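Long-range contacts in nudix hydrolase domain-containing protein (Thermotoga maritima, PDB 3E57), which is of unknown function but, as a member of the Nudix superfamily, probably hydrolyses a substrate in which a nucleoside diphosphate is linked to another moiety: residues Gln68-Val73 against Arg153-Ala158; Gly52-Arg57 against Gly105-Gly110; Asp43-Leu48 against Thr114-Phe119. All blocks are in the same frame, centred on the assembly; numbering follows the deposited sequence.

Contact 1 of 3, residues Gln68-Val73 against Arg153-Ala158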
loop_
_atom_site.group_PDB
_atom_site.type_symbol
_atom_site.label_atom_id
_atom_site.label_comp_id
_atom_site.label_asym_id
_atom_site.label_seq_id
_atom_site.Cartn_x
_atom_site.Cartn_y
_atom_site.Cartn_z
ATOM N N GLN B 68 6.227 -15.042 -7.468
ATOM C CA GLN B 68 6.501 -14.950 -8.887
ATOM C C GLN B 68 6.778 -13.499 -9.243
ATOM O O GLN B 68 5.967 -12.628 -8.949
ATOM C CB GLN B 68 5.295 -15.458 -9.672
ATOM C CG GLN B 68 4.947 -16.925 -9.366
ATOM C CD GLN B 68 3.515 -17.268 -9.677
ATOM O OE1 GLN B 68 3.032 -17.017 -10.778
ATOM N NE2 GLN B 68 2.824 -17.855 -8.708
ATOM N N VAL B 69 7.927 -13.235 -9.857
ATOM C CA VAL B 69 8.291 -11.871 -10.241
ATOM C C VAL B 69 7.575 -11.467 -11.529
ATOM O O VAL B 69 7.778 -12.078 -12.587
ATOM C CB VAL B 69 9.798 -11.733 -10.407
ATOM C CG1 VAL B 69 10.151 -10.347 -10.935
ATOM C CG2 VAL B 69 10.480 -12.020 -9.082
ATOM N N ILE B 70 6.733 -10.438 -11.415
ATOM C CA ILE B 70 5.875 -9.977 -12.495
ATOM C C ILE B 70 6.265 -8.549 -12.892
ATOM O O ILE B 70 5.939 -7.598 -12.171
ATOM C CB ILE B 70 4.378 -9.984 -12.060
ATOM C CG1 ILE B 70 3.970 -11.350 -11.495
ATOM C CG2 ILE B 70 3.471 -9.613 -13.230
ATOM C CD1 ILE B 70 4.078 -12.490 -12.491
ATOM N N PRO B 71 6.978 -8.385 -14.022
ATOM C CA PRO B 71 7.104 -7.041 -14.563
ATOM C C PRO B 71 5.712 -6.502 -14.889
ATOM O O PRO B 71 4.884 -7.243 -15.407
ATOM C CB PRO B 71 7.946 -7.247 -15.830
ATOM C CG PRO B 71 7.799 -8.703 -16.163
ATOM C CD PRO B 71 7.718 -9.369 -14.840
ATOM N N TYR B 72 5.454 -5.245 -14.547
ATOM C CA TYR B 72 4.117 -4.651 -14.626
ATOM C C TYR B 72 4.269 -3.215 -15.126
ATOM O O TYR B 72 4.781 -2.346 -14.408
ATOM C CB TYR B 72 3.462 -4.677 -13.249
ATOM C CG TYR B 72 1.969 -4.425 -13.257
ATOM C CD1 TYR B 72 1.086 -5.375 -13.773
ATOM C CD2 TYR B 72 1.432 -3.263 -12.730
ATOM C CE1 TYR B 72 -0.278 -5.159 -13.781
ATOM C CE2 TYR B 72 0.048 -3.051 -12.731
ATOM C CZ TYR B 72 -0.793 -4.008 -13.260
ATOM O OH TYR B 72 -2.171 -3.789 -13.257
ATOM N N VAL B 73 3.854 -2.973 -16.362
ATOM C CA VAL B 73 4.172 -1.735 -17.040
ATOM C C VAL B 73 2.918 -0.926 -17.315
ATOM O O VAL B 73 1.978 -1.410 -17.946
ATOM C CB VAL B 73 4.901 -2.006 -18.373
ATOM C CG1 VAL B 73 5.331 -0.686 -19.013
ATOM C CG2 VAL B 73 6.106 -2.926 -18.145
ATOM N N ARG B 153 -1.033 -12.795 -3.295
ATOM C CA ARG B 153 -0.091 -13.285 -2.284
ATOM C C ARG B 153 1.103 -14.068 -2.847
ATOM O O ARG B 153 2.128 -14.208 -2.161
ATOM C CB ARG B 153 -0.823 -14.115 -1.226
ATOM C CG ARG B 153 -1.756 -13.288 -0.372
ATOM C CD ARG B 153 -2.306 -14.043 0.828
ATOM N NE ARG B 153 -3.280 -15.086 0.493
ATOM C CZ ARG B 153 -4.601 -14.919 0.410
ATOM N NH1 ARG B 153 -5.168 -13.727 0.578
ATOM N NH2 ARG B 153 -5.370 -15.968 0.128
ATOM N N VAL B 154 0.981 -14.574 -4.076
ATOM C CA VAL B 154 2.074 -15.311 -4.716
ATOM C C VAL B 154 2.758 -14.509 -5.827
ATOM O O VAL B 154 3.613 -15.044 -6.523
ATOM C CB VAL B 154 1.594 -16.694 -5.263
ATOM C CG1 VAL B 154 0.922 -17.495 -4.157
ATOM C CG2 VAL B 154 0.660 -16.534 -6.450
ATOM N N HIS B 155 2.403 -13.227 -5.977
ATOM C CA HIS B 155 2.973 -12.369 -7.020
ATOM C C HIS B 155 3.699 -11.178 -6.409
ATOM O O HIS B 155 3.191 -10.539 -5.490
ATOM C CB HIS B 155 1.875 -11.826 -7.935
ATOM C CG HIS B 155 1.418 -12.785 -8.989
ATOM N ND1 HIS B 155 0.805 -12.369 -10.150
ATOM C CD2 HIS B 155 1.491 -14.131 -9.067
ATOM C CE1 HIS B 155 0.502 -13.422 -10.888
ATOM N NE2 HIS B 155 0.913 -14.504 -10.256
ATOM N N LEU B 156 4.880 -10.881 -6.935
ATOM C CA LEU B 156 5.601 -9.655 -6.606
ATOM C C LEU B 156 5.677 -8.808 -7.864
ATOM O O LEU B 156 6.280 -9.215 -8.849
ATOM C CB LEU B 156 7.012 -9.994 -6.131
ATOM C CG LEU B 156 7.945 -8.814 -5.864
ATOM C CD1 LEU B 156 7.377 -7.979 -4.737
ATOM C CD2 LEU B 156 9.350 -9.307 -5.532
ATOM N N GLY B 157 5.079 -7.621 -7.834
ATOM C CA GLY B 157 5.070 -6.754 -9.006
ATOM C C GLY B 157 6.254 -5.820 -9.038
ATOM O O GLY B 157 6.625 -5.254 -8.015
ATOM N N ALA B 158 6.854 -5.669 -10.215
ATOM C CA ALA B 158 7.897 -4.689 -10.445
ATOM C C ALA B 158 7.259 -3.654 -11.344
ATOM O O ALA B 158 7.059 -3.897 -12.546
ATOM C CB ALA B 158 9.111 -5.325 -11.135
#

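Contact 2 of 3, residues Gly52-Arg57 against Gly105-Gly110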
loop_
_atom_site.group_PDB
_atom_site.type_symbol
_atom_site.label_atom_id
_atom_site.label_comp_id
_atom_site.label_asym_id
_atom_site.label_seq_id
_atom_site.Cartn_x
_atom_site.Cartn_y
_atom_site.Cartn_z
ATOM N N GLY B 52 17.037 -14.850 -7.229
ATOM C CA GLY B 52 16.112 -15.334 -8.241
ATOM C C GLY B 52 16.457 -16.729 -8.725
ATOM O O GLY B 52 17.633 -17.093 -8.804
ATOM N N PHE B 53 15.421 -17.510 -9.021
ATOM C CA PHE B 53 15.572 -18.813 -9.669
ATOM C C PHE B 53 14.287 -19.132 -10.428
ATOM O O PHE B 53 13.285 -18.428 -10.275
ATOM C CB PHE B 53 15.922 -19.911 -8.650
ATOM C CG PHE B 53 14.868 -20.144 -7.591
ATOM C CD1 PHE B 53 14.048 -21.265 -7.640
ATOM C CD2 PHE B 53 14.717 -19.257 -6.534
ATOM C CE1 PHE B 53 13.085 -21.489 -6.666
ATOM C CE2 PHE B 53 13.757 -19.475 -5.553
ATOM C CZ PHE B 53 12.938 -20.594 -5.621
ATOM N N PHE B 54 14.316 -20.171 -11.261
ATOM C CA PHE B 54 13.155 -20.516 -12.084
ATOM C C PHE B 54 12.486 -21.809 -11.636
ATOM O O PHE B 54 13.151 -22.730 -11.169
ATOM C CB PHE B 54 13.542 -20.585 -13.557
ATOM C CG PHE B 54 14.034 -19.282 -14.104
ATOM C CD1 PHE B 54 13.152 -18.377 -14.677
ATOM C CD2 PHE B 54 15.375 -18.948 -14.028
ATOM C CE1 PHE B 54 13.605 -17.160 -15.177
ATOM C CE2 PHE B 54 15.838 -17.731 -14.522
ATOM C CZ PHE B 54 14.949 -16.838 -15.101
ATOM N N ARG B 55 11.161 -21.849 -11.774
ATOM C CA ARG B 55 10.339 -22.989 -11.364
ATOM C C ARG B 55 9.091 -23.079 -12.235
ATOM O O ARG B 55 8.629 -22.073 -12.772
ATOM C CB ARG B 55 9.911 -22.856 -9.896
ATOM C CG ARG B 55 11.008 -23.151 -8.868
ATOM C CD ARG B 55 11.464 -24.617 -8.893
ATOM N NE ARG B 55 12.464 -24.909 -7.857
ATOM C CZ ARG B 55 13.789 -24.920 -8.032
ATOM N NH1 ARG B 55 14.335 -24.655 -9.216
ATOM N NH2 ARG B 55 14.584 -25.201 -7.004
ATOM N N GLU B 56 8.555 -24.290 -12.361
ATOM C CA GLU B 56 7.319 -24.533 -13.104
ATOM C C GLU B 56 6.191 -23.637 -12.597
ATOM O O GLU B 56 5.986 -23.527 -11.391
ATOM C CB GLU B 56 6.915 -26.009 -12.971
ATOM C CG GLU B 56 5.560 -26.378 -13.579
ATOM C CD GLU B 56 5.492 -26.170 -15.081
ATOM O OE1 GLU B 56 6.549 -26.246 -15.753
ATOM O OE2 GLU B 56 4.367 -25.953 -15.588
ATOM N N ARG B 57 5.462 -23.024 -13.529
ATOM C CA ARG B 57 4.409 -22.049 -13.210
ATOM C C ARG B 57 3.272 -22.663 -12.401
ATOM O O ARG B 57 2.862 -22.109 -11.381
ATOM C CB ARG B 57 3.849 -21.427 -14.497
ATOM C CG ARG B 57 2.756 -20.376 -14.277
ATOM C CD ARG B 57 2.471 -19.598 -15.556
ATOM N NE ARG B 57 1.269 -18.767 -15.455
ATOM C CZ ARG B 57 0.827 -17.945 -16.411
ATOM N NH1 ARG B 57 1.482 -17.823 -17.565
ATOM N NH2 ARG B 57 -0.278 -17.232 -16.214
ATOM N N GLY B 105 3.325 -9.782 -16.953
ATOM C CA GLY B 105 3.467 -11.186 -17.304
ATOM C C GLY B 105 4.609 -11.811 -16.545
ATOM O O GLY B 105 5.356 -11.120 -15.874
ATOM N N HIS B 106 4.756 -13.121 -16.677
ATOM C CA HIS B 106 5.829 -13.846 -16.005
ATOM C C HIS B 106 7.140 -13.715 -16.768
ATOM O O HIS B 106 7.144 -13.474 -17.977
ATOM C CB HIS B 106 5.444 -15.314 -15.850
ATOM C CG HIS B 106 4.315 -15.532 -14.896
ATOM N ND1 HIS B 106 2.993 -15.402 -15.267
ATOM C CD2 HIS B 106 4.308 -15.853 -13.580
ATOM C CE1 HIS B 106 2.220 -15.644 -14.222
ATOM N NE2 HIS B 106 2.993 -15.924 -13.187
ATOM N N VAL B 107 8.253 -13.853 -16.055
ATOM C CA VAL B 107 9.555 -13.941 -16.703
ATOM C C VAL B 107 9.852 -15.426 -16.898
ATOM O O VAL B 107 9.753 -16.205 -15.956
ATOM C CB VAL B 107 10.653 -13.259 -15.863
ATOM C CG1 VAL B 107 12.030 -13.464 -16.495
ATOM C CG2 VAL B 107 10.335 -11.766 -15.698
ATOM N N ARG B 108 10.195 -15.804 -18.128
ATOM C CA ARG B 108 10.421 -17.208 -18.477
ATOM C C ARG B 108 11.903 -17.525 -18.462
ATOM O O ARG B 108 12.737 -16.682 -18.790
ATOM C CB ARG B 108 9.869 -17.513 -19.865
ATOM C CG ARG B 108 8.375 -17.283 -20.018
ATOM C CD ARG B 108 7.985 -17.349 -21.482
ATOM N NE ARG B 108 6.588 -16.990 -21.712
ATOM C CZ ARG B 108 6.082 -16.628 -22.893
ATOM N NH1 ARG B 108 6.849 -16.556 -23.979
ATOM N NH2 ARG B 108 4.792 -16.318 -22.987
ATOM N N GLU B 109 12.224 -18.761 -18.101
ATOM C CA GLU B 109 13.617 -19.232 -18.052
ATOM C C GLU B 109 14.397 -19.004 -19.349
ATOM O O GLU B 109 15.607 -18.744 -19.314
ATOM C CB GLU B 109 13.649 -20.716 -17.691
ATOM C CG GLU B 109 15.028 -21.217 -17.303
ATOM C CD GLU B 109 14.992 -22.608 -16.714
ATOM O OE1 GLU B 109 14.027 -23.351 -16.995
ATOM O OE2 GLU B 109 15.935 -22.952 -15.970
ATOM N N GLY B 110 13.704 -19.103 -20.482
ATOM C CA GLY B 110 14.305 -18.895 -21.790
ATOM C C GLY B 110 14.494 -17.446 -22.197
ATOM O O GLY B 110 14.992 -17.175 -23.285
#

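Contact 3 of 3, residues Asp43-Leu48 against Thr114-Phe119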
loop_
_atom_site.group_PDB
_atom_site.type_symbol
_atom_site.label_atom_id
_atom_site.label_comp_id
_atom_site.label_asym_id
_atom_site.label_seq_id
_atom_site.Cartn_x
_atom_site.Cartn_y
_atom_site.Cartn_z
ATOM N N ASP B 43 19.392 -2.037 -7.076
ATOM C CA ASP B 43 19.235 -2.895 -5.892
ATOM C C ASP B 43 18.299 -4.066 -6.185
ATOM O O ASP B 43 18.580 -5.214 -5.811
ATOM C CB ASP B 43 18.691 -2.103 -4.691
ATOM C CG ASP B 43 19.682 -1.081 -4.141
ATOM O OD1 ASP B 43 20.891 -1.155 -4.461
ATOM O OD2 ASP B 43 19.239 -0.195 -3.366
ATOM N N PHE B 44 17.196 -3.783 -6.877
ATOM C CA PHE B 44 16.253 -4.836 -7.257
ATOM C C PHE B 44 16.864 -5.875 -8.206
ATOM O O PHE B 44 16.699 -7.071 -8.003
ATOM C CB PHE B 44 15.000 -4.232 -7.897
ATOM C CG PHE B 44 13.993 -5.253 -8.303
ATOM C CD1 PHE B 44 13.413 -6.076 -7.350
ATOM C CD2 PHE B 44 13.638 -5.407 -9.630
ATOM C CE1 PHE B 44 12.496 -7.034 -7.714
ATOM C CE2 PHE B 44 12.715 -6.380 -10.000
ATOM C CZ PHE B 44 12.144 -7.183 -9.034
ATOM N N LEU B 45 17.543 -5.414 -9.250
ATOM C CA LEU B 45 18.153 -6.325 -10.225
ATOM C C LEU B 45 19.228 -7.192 -9.573
ATOM O O LEU B 45 19.329 -8.385 -9.862
ATOM C CB LEU B 45 18.751 -5.553 -11.399
ATOM C CG LEU B 45 17.788 -4.874 -12.367
ATOM C CD1 LEU B 45 18.596 -4.160 -13.440
ATOM C CD2 LEU B 45 16.791 -5.873 -12.976
ATOM N N ASN B 46 20.020 -6.580 -8.692
ATOM C CA ASN B 46 20.995 -7.304 -7.867
ATOM C C ASN B 46 20.300 -8.346 -7.001
ATOM O O ASN B 46 20.760 -9.478 -6.890
ATOM C CB ASN B 46 21.771 -6.330 -6.978
ATOM C CG ASN B 46 22.792 -5.515 -7.755
ATOM O OD1 ASN B 46 23.166 -5.870 -8.881
ATOM N ND2 ASN B 46 23.257 -4.419 -7.155
ATOM N N PHE B 47 19.175 -7.958 -6.401
ATOM C CA PHE B 47 18.353 -8.884 -5.615
ATOM C C PHE B 47 17.920 -10.091 -6.438
ATOM O O PHE B 47 17.967 -11.228 -5.958
ATOM C CB PHE B 47 17.134 -8.149 -5.034
ATOM C CG PHE B 47 16.060 -9.058 -4.537
ATOM C CD1 PHE B 47 16.138 -9.616 -3.269
ATOM C CD2 PHE B 47 14.945 -9.333 -5.318
ATOM C CE1 PHE B 47 15.138 -10.461 -2.795
ATOM C CE2 PHE B 47 13.950 -10.176 -4.851
ATOM C CZ PHE B 47 14.045 -10.737 -3.585
ATOM N N LEU B 48 17.517 -9.852 -7.685
ATOM C CA LEU B 48 17.128 -10.938 -8.585
ATOM C C LEU B 48 18.302 -11.863 -8.901
ATOM O O LEU B 48 18.159 -13.072 -8.880
ATOM C CB LEU B 48 16.557 -10.391 -9.900
ATOM C CG LEU B 48 15.221 -9.656 -9.842
ATOM C CD1 LEU B 48 14.805 -9.249 -11.258
ATOM C CD2 LEU B 48 14.173 -10.536 -9.157
ATOM N N THR B 114 20.600 -15.365 -16.994
ATOM C CA THR B 114 20.566 -15.057 -15.563
ATOM C C THR B 114 19.234 -14.380 -15.250
ATOM O O THR B 114 18.601 -13.836 -16.154
ATOM C CB THR B 114 21.698 -14.083 -15.164
ATOM O OG1 THR B 114 21.561 -12.855 -15.897
ATOM C CG2 THR B 114 23.080 -14.703 -15.434
ATOM N N PRO B 115 18.805 -14.407 -13.969
ATOM C CA PRO B 115 17.585 -13.727 -13.517
ATOM C C PRO B 115 17.442 -12.277 -13.993
ATOM O O PRO B 115 16.354 -11.863 -14.402
ATOM C CB PRO B 115 17.722 -13.762 -11.993
ATOM C CG PRO B 115 18.494 -14.975 -11.713
ATOM C CD PRO B 115 19.459 -15.126 -12.857
ATOM N N ARG B 116 18.529 -11.518 -13.919
ATOM C CA ARG B 116 18.536 -10.124 -14.347
ATOM C C ARG B 116 18.324 -10.000 -15.849
ATOM O O ARG B 116 17.506 -9.205 -16.304
ATOM C CB ARG B 116 19.857 -9.482 -13.953
ATOM C CG ARG B 116 20.063 -8.078 -14.454
ATOM C CD ARG B 116 21.530 -7.759 -14.540
ATOM N NE ARG B 116 21.757 -6.332 -14.387
ATOM C CZ ARG B 116 21.946 -5.714 -13.225
ATOM N NH1 ARG B 116 21.981 -6.381 -12.073
ATOM N NH2 ARG B 116 22.134 -4.411 -13.225
ATOM N N GLU B 117 19.078 -10.789 -16.612
ATOM C CA GLU B 117 18.964 -10.793 -18.061
ATOM C C GLU B 117 17.584 -11.274 -18.509
ATOM O O GLU B 117 17.000 -10.701 -19.430
ATOM C CB GLU B 117 20.053 -11.687 -18.668
ATOM C CG GLU B 117 20.104 -11.693 -20.189
ATOM C CD GLU B 117 20.980 -12.804 -20.734
ATOM O OE1 GLU B 117 21.788 -13.359 -19.954
ATOM O OE2 GLU B 117 20.854 -13.135 -21.936
ATOM N N ALA B 118 17.077 -12.329 -17.868
ATOM C CA ALA B 118 15.758 -12.879 -18.196
ATOM C C ALA B 118 14.676 -11.857 -17.872
ATOM O O ALA B 118 13.730 -11.693 -18.639
ATOM C CB ALA B 118 15.493 -14.180 -17.434
ATOM N N PHE B 119 14.835 -11.177 -16.738
ATOM C CA PHE B 119 13.891 -10.140 -16.309
ATOM C C PHE B 119 13.796 -9.040 -17.355
ATOM O O PHE B 119 12.707 -8.714 -17.826
ATOM C CB PHE B 119 14.297 -9.538 -14.963
ATOM C CG PHE B 119 13.360 -8.451 -14.481
ATOM C CD1 PHE B 119 12.275 -8.757 -13.674
ATOM C CD2 PHE B 119 13.560 -7.129 -14.860
ATOM C CE1 PHE B 119 11.406 -7.761 -13.243
ATOM C CE2 PHE B 119 12.694 -6.125 -14.443
ATOM C CZ PHE B 119 11.615 -6.445 -13.620
#

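Contact 1 of 3, residues Gln68-Val73 against Arg153-Ala158
Gln-68 N donates to Val-154 O across 2.8 Å with an almost straight N-H...O angle of 171°, and this bond opens the pairing of strand 66-77 with strand 155-163. The chains then run in the same direction, Gln-68 beside His-155 and Pro-71 beside Ala-158. Donors and acceptors alternate: Leu-156 N gives to Gln-68 O, Ile-70 N to Leu-156 O, Ala-158 N to Ile-70 O, and Tyr-72 N to Ala-158 O. The bond from Tyr-72 N to Ala-158 O is the most bent of them, at 143°, though still 2.9 Å long. This is a parallel pair within the mixed sheet of the Nudix fold, an alpha/beta/alpha sandwich, and the alternation of side chains shows both layers. Val-69 and Pro-71, on the same face as Leu-156 and Ala-158, pack against helix 115-130, whereas Ile-70 and His-155 on the other face meet Trp-195 of helix 194-206. Ile-70 CG1, held anti to its own carbonyl carbon (chi1 -53°), lies over the His-155 ring as a CH-pi contact, 4.0 Å from the ring centroid. Ile-70 CD1 lies over the same face, also offset from the centre. Gln-68 approaches that imidazole obliquely, the amide and ring planes well turned from each other, and its OE1 comes to 3.3 Å from His-155 NE2. The firm partner of that oxygen is His-106 NE2, whose hydrogen bond is likely to fix the turn of the amide; the ring of His-106 also meets that of His-155 at roughly a right angle. At the opposite end of the amide, Gln-68 NE2 lies 3.4 Å from Val-154 CG2, the two side chains running side by side.

Contact 2 of 3, residues Gly52-Arg57 against Gly105-Gly110
Phe-54 lays one face of its ring against the backbone of Glu-109, and it has more surface buried here than any other residue of the pair. Glu-109 CA sits 3.8 Å from the ring centroid, displaced toward the CD1-CE1 rim, in a CH-pi contact. From there the glutamate chain continues across the phenyl group, with Glu-109 CG 3.9 Å from Phe-54 CG. Because that chain is extended, with CG anti to its backbone N (chi1 -167°), the carboxylate is carried past the ring to Phe-54 CB, and OE2 forms a salt bridge with Arg-17. Val-107 O lies at the ring edge, 4.0 Å from Phe-54 CE1, and Val-107 CG1 is an apolar neighbour of the same ring atom. His-106 makes the second focus. An outstretched Arg-57 crosses it at about a right angle, CD over the centre of the imidazole, with Arg-57 CZ 3.5 Å from His-106 CE1. The two planes are tilted by 34°, and His-106 CE1 lies over the guanidinium toward its rim. The far nitrogen of the imidazole, NE2, is hydrogen-bonded to Gln-68. No hydrogen bond joins the two segments directly; both backbones bond instead to strand 17-22, Phe-53 and Arg-55 to Val-20 and Ile-18, Val-107 and Glu-109 to Leu-19 and Arg-17. Side chains thus span an intervening strand. Residues 105-110 lead from strand 103-104 toward helix 115-130, consistent with the first loop of the loop-helix-loop Nudix box, whose helix would be 115-130.

Contact 3 of 3, residues Asp43-Leu48 against Thr114-Phe119
Helix 41-51 and helix 115-130 are packed with the axes of residues 43-48 and 115-119 approaching to 8.9 Å and their directions 119° apart, bringing Leu-45 close to Arg-116 and Leu-48 close to Pro-115. The second helix probably corresponds to the helix of the loop-helix-loop Nudix box, and its first turn is the part met here. Arg-116 stretches back over helix 41-51, CG anti to the backbone N (chi1 174°), and spreads one face of its guanidinium over Leu-45. Leu-45 CB lies 3.4 Å from Arg-116 NH1, and Leu-45 CD1 is 3.6 Å from Arg-116 NH2. The charge itself is met by Glu-42, in a salt bridge to NH2. An alanine in place of Arg-116 would probably leave the Glu-42 carboxylate without this mate and uncover the side of Leu-45 that the guanidinium shields. Deeper in, Phe-119 receives three side chains from helix 41-51. Phe-44 turns its edge toward the Phe-119 face in an offset edge-to-face pair, the centroids 5.5 Å apart and the planes at 77°. Leu-48 CD1 comes to 3.5 Å from Phe-119 CD1, while Leu-45 CD2 meets Phe-119 CD2 at 3.9 Å. The start of helix 115-130 is capped: Thr-114 OG1, at the N-cap, weakly accepts from Glu-117 N, and Asp-49 OD1 of helix 41-51 accepts from Arg-116 N. Beside that start, Pro-115 CB rests only 3.2 Å from Leu-48 O.

In the fold
The three contacts form one continuous cluster, with centres 11 to 13 Å apart. Along the chain the first partners come in the order contact 3, contact 2, contact 1, and the second partners begin with 105-110, then 114-119 and 153-158; contact 2 is therefore nested inside the loop closed by contact 3, while contact 1 crosses both. Contact 1 lies near the centre of the chain, in the sheet; contact 2 is at the surface and contact 3 in the helical layer. Phe-119 packs on Val-69 and Ala-158, Leu-48 on Val-69, and Phe-54 on Ala-118, so the start of helix 115-130 touches both the sheet and the chain preceding strand 66-77.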